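PDB 6ILA: fructuronate-tagaturonate epimerase UxaE from Cohnella laeviribosi, which probably interconverts D-fructuronate and D-tagaturonate, two epimeric uronates, at a zinc site in a TIM barrel. Local coordinates for residues S21-E26 with R76-T81; G306-G311 with A345-V350; L339-G344 with F362-A367. All coordinates share one frame; numbering follows the deposited sequence.

Interaction 1 closes early in the chain, before the others open. It joins the edge strand 16-25 of the N-terminal five-stranded antiparallel sheet to the end of helix 68-77, and its centre is about 38 Å from that of interaction 2 and about 30 Å from that of interaction 3. Interactions 2 and 3 belong to the eight-stranded parallel barrel. Their segments alternate along the chain, and their centres are about 10 Å apart. Interaction 3 pairs strands 338-341 and 363-366, and interaction 2 packs the loops that follow strands 299-301 and 338-341. Interaction 1 is thus peripheral, whereas the other two lie at the C-terminal end of the barrel strands, next to the zinc-binding H342 and the shared phosphate.

Interaction 1: residues S21-E26 with R76-T81; sequences SRHESE and RHFPFT
S25 OG and H77 ND1 form a hydrogen bond of 3.0 Å, in which either could be the donor. The serine oxygen comes in at the edge of the imidazole, near the ring plane, so that the bond uses the nitrogen without touching a ring face. On the other side of the histidine, NE2 makes a weak hydrogen bond to E52, and the ring is therefore tied at both nitrogens.

Beside this polar link, F78 lays the far end of its ring against the strand. Its CE1 lies 3.3 Å from H23 CB, and its CZ lies 3.8 Å from S25 CB, two side chains that point from the strand toward 76-81, while E24 between them points away. F78 is the first residue after helix 68-77 to leave helical geometry, and the chain then turns into a short 3-10 segment. From there F80, with CG between its backbone N and carbonyl carbon (chi1 70°), reaches back to H23. The two rings make an edge-to-face pair: F80 CZ stands over the centre of one imidazole face, 3.8 Å from H23 CE1, with the planes at 52°. The H23 ring also meets the ring of F146.

Within the fold, 21-26 ends the outermost strand of the antiparallel sheet, and H23 bonds through its backbone to V30 in the adjoining strand 28-35. Helix 48-52 packs alongside, its L49 touching S25, H77 and F78, so that this helix, the end of helix 68-77 and the edge strand meet around L49.

Interaction 2: residues G306-G311 with A345-V350; sequences GEFQKG and ADKFSV. With PO4 (phosphate ion), chain E.
Two bends in the K347 side chain, at chi2 (-61°) and chi4 (-67°), curl it across F308 and bring NZ to the backbone of 306-311. This is loop-to-loop packing at the C-terminal end of a TIM barrel: 306-311 lies in the loop after strand 299-301, while the loop after strand 338-341 supplies 345-350. K347 itself is the centre of an inverse gamma turn.

NZ donates to Q309 O over 2.7 Å, meeting the carbonyl almost head-on at a C=O...N angle of 168°. It also donates to A345 O at 3.1 Å, and I312 O and S343 O accept from it as well. Four carbonyl oxygens from both loops thus surround a buried group with three N-H bonds, so at least one N-H must be shared, and together they probably offset its charge without a carboxylate among those partners.

The methylene part of the same lysine crosses the F308 ring obliquely. CG and CE both come near one corner of the phenyl, with K347 CE 3.7 Å from F308 CD2. Farther along, V350 CG1 approaches F308 CZ at 4.5 Å, and the V350 side chain also packs on I318 and F321 of helix 318-335.

A phosphate, probably from the crystallisation liquor, lies next to A345 and K310. A345 N donates to its O4 at 3.2 Å, and H438 and the backbone N atoms of A367, G368 and T369 bind it too. K310 NZ points at O2, though its exact position is doubtful.

D346 is held by R434, H478 and T369 through OD1, and R434 also reaches G311 O; across the contact, D346 OD2 lies 3.3 Å from G311 CA.

Interaction 3: residues L339-G344 with F362-A367; sequences LSIHSG and FHVKTA. With GOL (glycerol), chain B; PO4 (phosphate ion), chain E.
The backbones of L339-I341 and H363-K365 are zipped together as parallel strands, the seventh and eighth of the barrel. H363 N donates to L339 O at 3.0 Å; I341 N returns a bond to H363 O, and K365 N continues the ladder to I341 O at 2.9 Å. Beyond the strand a weak bond joins G344 N to K365 O at 3.4 Å.

Apolar contact is modest: I341 and V364 share one face of the sheet and meet at 4.3 Å between I341 CB and V364 CG1. On the face with S340 and H363, the polar ends find partners in E268 and T92, respectively.

A CH-pi contact links the side chains of H342 and K365. The K365 chain, extended beyond CG (chi3 -179°), runs beside H342 in the same direction, and its CD sits over one imidazole face, offset toward the rim and 3.9 Å from the ring centroid. Its NZ forms salt bridges with D159 and E268, while E268 also accepts from H342 NE2.

Ligands occupy the end of the strands. S343 N donates to glycerol O2 at 2.8 Å, nearly straight at 164°. A367, the N-cap of the next helix, donates its N to phosphate O3.

H342, with H160, forms the zinc site; E268, bonded to both H342 and K365, probably helps to position them, and the bound glycerol probably marks part of the substrate pocket, beside the zinc-binding H342.

Interaction 1: residues S21-E26 with R76-T81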
# COMPACT_ATOMS: atom_id res chain seq x y z
N SER A 21 -4.61 13.99 20.78
CA SER A 21 -5.50 14.48 19.73
C SER A 21 -5.97 15.93 19.91
O SER A 21 -6.77 16.39 19.10
CB SER A 21 -6.74 13.59 19.62
OG SER A 21 -7.37 13.42 20.87
N ARG A 22 -5.50 16.67 20.91
CA ARG A 22 -5.92 18.06 21.03
C ARG A 22 -5.08 18.94 20.12
O ARG A 22 -3.85 18.85 20.09
CB ARG A 22 -5.86 18.55 22.48
CG ARG A 22 -4.65 19.39 22.85
CD ARG A 22 -3.36 18.56 22.91
NE ARG A 22 -2.17 19.41 22.95
CZ ARG A 22 -0.97 19.04 22.50
NH1 ARG A 22 -0.80 17.83 21.98
NH2 ARG A 22 0.06 19.88 22.56
N HIS A 23 -5.76 19.76 19.33
CA HIS A 23 -5.12 20.69 18.42
C HIS A 23 -6.07 21.86 18.26
O HIS A 23 -7.27 21.66 18.07
CB HIS A 23 -4.82 20.07 17.04
CG HIS A 23 -4.02 18.81 17.07
ND1 HIS A 23 -4.58 17.56 16.93
CD2 HIS A 23 -2.68 18.60 17.20
CE1 HIS A 23 -3.64 16.64 16.99
NE2 HIS A 23 -2.47 17.25 17.15
N GLU A 24 -5.54 23.08 18.32
CA GLU A 24 -6.36 24.28 18.20
C GLU A 24 -6.25 24.90 16.82
O GLU A 24 -5.31 24.65 16.07
CB GLU A 24 -5.96 25.34 19.23
CG GLU A 24 -5.33 24.82 20.50
CD GLU A 24 -4.79 25.97 21.32
OE1 GLU A 24 -3.70 25.82 21.93
OE2 GLU A 24 -5.46 27.03 21.32
N SER A 25 -7.23 25.75 16.50
CA SER A 25 -7.16 26.60 15.31
C SER A 25 -7.82 27.92 15.64
O SER A 25 -9.05 28.00 15.74
CB SER A 25 -7.82 25.94 14.10
OG SER A 25 -7.19 26.36 12.90
N GLU A 26 -6.99 28.96 15.79
CA GLU A 26 -7.40 30.23 16.38
C GLU A 26 -8.19 29.98 17.65
O GLU A 26 -7.64 29.51 18.66
CB GLU A 26 -8.20 31.08 15.38
CG GLU A 26 -7.99 32.59 15.54
CD GLU A 26 -8.84 33.23 16.65
OE1 GLU A 26 -10.03 32.88 16.77
OE2 GLU A 26 -8.32 34.07 17.41
N ARG A 76 -8.84 22.03 6.00
CA ARG A 76 -8.72 23.46 5.73
C ARG A 76 -7.94 24.16 6.83
O ARG A 76 -7.23 25.14 6.55
CB ARG A 76 -10.12 24.08 5.57
CG ARG A 76 -10.78 23.85 4.19
CD ARG A 76 -12.26 24.29 4.14
NE ARG A 76 -12.46 25.68 4.54
CZ ARG A 76 -12.31 26.73 3.72
NH1 ARG A 76 -11.94 26.56 2.46
NH2 ARG A 76 -12.50 27.96 4.17
N HIS A 77 -8.02 23.67 8.06
CA HIS A 77 -7.37 24.32 9.19
C HIS A 77 -6.07 23.65 9.63
O HIS A 77 -5.15 24.34 10.08
CB HIS A 77 -8.32 24.37 10.39
CG HIS A 77 -9.44 25.36 10.24
ND1 HIS A 77 -9.45 26.57 10.89
CD2 HIS A 77 -10.57 25.31 9.50
CE1 HIS A 77 -10.55 27.23 10.57
NE2 HIS A 77 -11.25 26.48 9.72
N PHE A 78 -5.98 22.32 9.51
CA PHE A 78 -4.86 21.57 10.05
C PHE A 78 -4.06 20.93 8.93
O PHE A 78 -4.44 19.87 8.42
CB PHE A 78 -5.34 20.52 11.04
CG PHE A 78 -5.99 21.09 12.26
CD1 PHE A 78 -5.22 21.43 13.37
CD2 PHE A 78 -7.35 21.33 12.30
CE1 PHE A 78 -5.82 21.98 14.50
CE2 PHE A 78 -7.95 21.87 13.42
CZ PHE A 78 -7.18 22.20 14.52
N PRO A 79 -2.94 21.52 8.51
CA PRO A 79 -2.25 21.03 7.31
C PRO A 79 -1.56 19.67 7.48
O PRO A 79 -1.36 18.98 6.48
CB PRO A 79 -1.25 22.15 7.00
CG PRO A 79 -1.85 23.39 7.65
CD PRO A 79 -2.42 22.84 8.94
N PHE A 80 -1.19 19.26 8.70
CA PHE A 80 -0.59 17.94 8.82
C PHE A 80 -1.55 16.83 8.40
O PHE A 80 -1.11 15.76 7.97
CB PHE A 80 -0.07 17.70 10.23
CG PHE A 80 -1.13 17.55 11.27
CD1 PHE A 80 -1.55 16.29 11.67
CD2 PHE A 80 -1.68 18.65 11.88
CE1 PHE A 80 -2.52 16.14 12.64
CE2 PHE A 80 -2.64 18.51 12.85
CZ PHE A 80 -3.07 17.25 13.24
N THR A 81 -2.85 17.09 8.50
CA THR A 81 -3.85 16.11 8.10
C THR A 81 -3.90 15.92 6.60
O THR A 81 -4.50 14.95 6.12
CB THR A 81 -5.22 16.54 8.59
OG1 THR A 81 -5.61 17.73 7.91
CG2 THR A 81 -5.18 16.82 10.05

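Interaction 2: residues G306-G311 with A345-V350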
# COMPACT_ATOMS: atom_id res chain seq x y z
N GLY A 306 12.59 -15.32 -8.32
CA GLY A 306 11.79 -15.89 -7.26
C GLY A 306 10.46 -15.16 -7.23
O GLY A 306 10.17 -14.32 -8.06
N GLU A 307 9.65 -15.50 -6.25
CA GLU A 307 8.29 -15.00 -6.27
C GLU A 307 7.90 -14.40 -4.94
O GLU A 307 8.24 -14.92 -3.87
CB GLU A 307 7.31 -16.08 -6.67
CG GLU A 307 6.74 -15.79 -8.04
CD GLU A 307 5.79 -16.85 -8.54
OE1 GLU A 307 4.69 -16.48 -9.00
OE2 GLU A 307 6.16 -18.04 -8.50
N PHE A 308 7.17 -13.29 -5.02
CA PHE A 308 6.66 -12.53 -3.90
C PHE A 308 5.15 -12.77 -3.85
O PHE A 308 4.37 -12.04 -4.45
CB PHE A 308 6.96 -11.06 -4.05
CG PHE A 308 8.37 -10.69 -3.76
CD1 PHE A 308 9.40 -11.12 -4.57
CD2 PHE A 308 8.68 -9.90 -2.66
CE1 PHE A 308 10.70 -10.78 -4.32
CE2 PHE A 308 10.00 -9.57 -2.39
CZ PHE A 308 11.00 -10.00 -3.23
N GLN A 309 4.75 -13.80 -3.12
CA GLN A 309 3.33 -14.06 -2.99
C GLN A 309 2.75 -13.29 -1.82
O GLN A 309 3.46 -12.79 -0.95
CB GLN A 309 3.08 -15.54 -2.81
CG GLN A 309 3.79 -16.34 -3.82
CD GLN A 309 2.98 -17.51 -4.24
OE1 GLN A 309 1.82 -17.61 -3.89
NE2 GLN A 309 3.58 -18.42 -5.00
N LYS A 310 1.42 -13.21 -1.79
CA LYS A 310 0.74 -12.50 -0.73
C LYS A 310 0.80 -13.28 0.57
O LYS A 310 0.43 -14.46 0.61
CB LYS A 310 -0.71 -12.25 -1.10
CG LYS A 310 -0.90 -11.05 -1.97
CD LYS A 310 -0.40 -9.82 -1.29
CE LYS A 310 -1.08 -8.59 -1.86
NZ LYS A 310 -1.70 -7.66 -0.83
N GLY A 311 1.26 -12.63 1.63
CA GLY A 311 1.13 -13.13 2.98
C GLY A 311 2.23 -14.05 3.44
O GLY A 311 2.21 -14.48 4.60
N ALA A 345 5.08 -7.32 2.66
CA ALA A 345 4.78 -7.82 3.99
C ALA A 345 5.15 -9.28 4.08
O ALA A 345 4.86 -10.06 3.18
CB ALA A 345 3.30 -7.64 4.31
N ASP A 346 5.82 -9.65 5.17
CA ASP A 346 6.14 -11.02 5.53
C ASP A 346 7.30 -11.57 4.71
O ASP A 346 7.59 -12.77 4.79
CB ASP A 346 4.92 -11.95 5.39
CG ASP A 346 3.63 -11.27 5.84
OD1 ASP A 346 3.52 -10.95 7.04
OD2 ASP A 346 2.76 -11.03 4.97
N LYS A 347 7.95 -10.74 3.92
CA LYS A 347 9.17 -11.12 3.22
C LYS A 347 10.38 -10.95 4.14
O LYS A 347 11.33 -10.23 3.83
CB LYS A 347 9.33 -10.29 1.95
CG LYS A 347 8.16 -10.40 0.98
CD LYS A 347 7.92 -11.81 0.45
CE LYS A 347 6.62 -11.86 -0.32
NZ LYS A 347 5.39 -11.64 0.53
N PHE A 348 10.33 -11.65 5.29
CA PHE A 348 11.34 -11.46 6.34
C PHE A 348 12.74 -11.85 5.87
O PHE A 348 13.73 -11.36 6.42
CB PHE A 348 10.98 -12.27 7.58
CG PHE A 348 9.71 -11.82 8.27
CD1 PHE A 348 9.53 -10.50 8.64
CD2 PHE A 348 8.71 -12.72 8.57
CE1 PHE A 348 8.36 -10.10 9.29
CE2 PHE A 348 7.54 -12.33 9.22
CZ PHE A 348 7.36 -11.02 9.57
N SER A 349 12.85 -12.70 4.85
CA SER A 349 14.15 -13.16 4.37
C SER A 349 14.88 -12.14 3.50
O SER A 349 16.07 -12.34 3.22
CB SER A 349 13.97 -14.45 3.58
OG SER A 349 14.17 -15.59 4.38
N VAL A 350 14.21 -11.08 3.04
CA VAL A 350 14.81 -10.14 2.09
C VAL A 350 15.12 -8.80 2.72
O VAL A 350 15.77 -7.95 2.09
CB VAL A 350 13.91 -9.95 0.85
CG1 VAL A 350 13.57 -11.29 0.19
CG2 VAL A 350 12.64 -9.21 1.22
P PO4 E . 0.67 -7.48 1.87
O1 PO4 E . 0.24 -8.86 2.24
O2 PO4 E . -0.23 -6.94 0.80
O3 PO4 E . 0.52 -6.60 3.08
O4 PO4 E . 2.11 -7.53 1.37

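Interaction 3: residues L339-G344 with F362-A367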
# COMPACT_ATOMS: atom_id res chain seq x y z
N LEU A 339 14.11 1.74 -5.19
CA LEU A 339 13.40 0.48 -5.43
C LEU A 339 12.18 0.43 -4.51
O LEU A 339 12.26 0.80 -3.34
CB LEU A 339 14.29 -0.73 -5.16
CG LEU A 339 15.59 -1.02 -5.91
CD1 LEU A 339 16.42 -1.99 -5.11
CD2 LEU A 339 15.39 -1.57 -7.32
N SER A 340 11.06 -0.02 -5.07
CA SER A 340 9.82 -0.18 -4.35
C SER A 340 9.50 -1.67 -4.24
O SER A 340 9.40 -2.37 -5.26
CB SER A 340 8.71 0.59 -5.07
OG SER A 340 7.61 0.93 -4.24
N ILE A 341 9.34 -2.17 -3.02
CA ILE A 341 9.06 -3.59 -2.81
C ILE A 341 7.56 -3.77 -2.64
O ILE A 341 6.98 -3.41 -1.61
CB ILE A 341 9.83 -4.16 -1.62
CG1 ILE A 341 11.30 -4.34 -1.97
CG2 ILE A 341 9.34 -5.53 -1.37
CD1 ILE A 341 12.09 -3.06 -2.03
N HIS A 342 6.95 -4.35 -3.65
CA HIS A 342 5.57 -4.76 -3.58
C HIS A 342 5.47 -6.14 -2.96
O HIS A 342 6.45 -6.89 -2.91
CB HIS A 342 4.95 -4.74 -4.96
CG HIS A 342 4.72 -3.35 -5.47
ND1 HIS A 342 3.53 -2.95 -6.02
CD2 HIS A 342 5.52 -2.26 -5.46
CE1 HIS A 342 3.60 -1.68 -6.36
NE2 HIS A 342 4.80 -1.23 -6.03
N SER A 343 4.28 -6.46 -2.46
CA SER A 343 4.01 -7.71 -1.75
C SER A 343 4.96 -7.90 -0.58
O SER A 343 5.17 -9.03 -0.12
CB SER A 343 4.07 -8.91 -2.70
OG SER A 343 2.86 -9.01 -3.43
N GLY A 344 5.51 -6.79 -0.08
CA GLY A 344 6.64 -6.85 0.83
C GLY A 344 6.32 -7.43 2.20
O GLY A 344 7.22 -7.96 2.85
N PHE A 362 14.43 3.31 0.44
CA PHE A 362 13.60 2.28 -0.17
C PHE A 362 12.14 2.58 0.06
O PHE A 362 11.77 3.41 0.90
CB PHE A 362 13.94 0.90 0.37
CG PHE A 362 13.87 0.80 1.87
CD1 PHE A 362 12.67 0.97 2.54
CD2 PHE A 362 15.01 0.52 2.60
CE1 PHE A 362 12.60 0.90 3.91
CE2 PHE A 362 14.95 0.44 3.97
CZ PHE A 362 13.74 0.64 4.63
N HIS A 363 11.30 1.84 -0.67
CA HIS A 363 9.86 1.83 -0.46
C HIS A 363 9.39 0.40 -0.31
O HIS A 363 9.72 -0.45 -1.14
CB HIS A 363 9.09 2.49 -1.60
CG HIS A 363 7.63 2.65 -1.30
ND1 HIS A 363 7.18 3.40 -0.23
CD2 HIS A 363 6.53 2.14 -1.89
CE1 HIS A 363 5.86 3.36 -0.20
NE2 HIS A 363 5.44 2.59 -1.19
N VAL A 364 8.60 0.14 0.73
CA VAL A 364 8.08 -1.18 1.03
C VAL A 364 6.58 -1.04 1.26
O VAL A 364 6.15 -0.28 2.13
CB VAL A 364 8.77 -1.78 2.26
CG1 VAL A 364 8.45 -3.25 2.39
CG2 VAL A 364 10.25 -1.63 2.15
N LYS A 365 5.78 -1.79 0.50
CA LYS A 365 4.32 -1.69 0.51
C LYS A 365 3.71 -2.86 1.28
O LYS A 365 3.81 -4.00 0.86
CB LYS A 365 3.77 -1.70 -0.92
CG LYS A 365 4.04 -0.45 -1.70
CD LYS A 365 3.07 -0.29 -2.84
CE LYS A 365 3.37 0.98 -3.63
NZ LYS A 365 2.69 1.04 -4.95
N THR A 366 3.04 -2.56 2.38
CA THR A 366 2.21 -3.55 3.06
C THR A 366 0.75 -3.15 2.91
O THR A 366 0.43 -1.98 2.72
CB THR A 366 2.56 -3.69 4.56
OG1 THR A 366 1.80 -2.75 5.32
CG2 THR A 366 4.03 -3.44 4.82
N ALA A 367 -0.13 -4.14 2.98
CA ALA A 367 -1.57 -3.88 2.91
C ALA A 367 -2.40 -5.04 3.46
O ALA A 367 -3.08 -4.90 4.47
CB ALA A 367 -2.00 -3.56 1.47
C1 GOL B . 1.36 -4.60 -1.03
O1 GOL B . 2.47 -5.35 -0.55
C2 GOL B . 1.24 -4.77 -2.54
O2 GOL B . 2.47 -4.37 -3.09
C3 GOL B . 1.03 -6.23 -2.93
O3 GOL B . 0.57 -6.31 -4.26
P PO4 E . 0.67 -7.48 1.87
O1 PO4 E . 0.24 -8.86 2.24
O2 PO4 E . -0.23 -6.94 0.80
O3 PO4 E . 0.52 -6.60 3.08
O4 PO4 E . 2.11 -7.53 1.37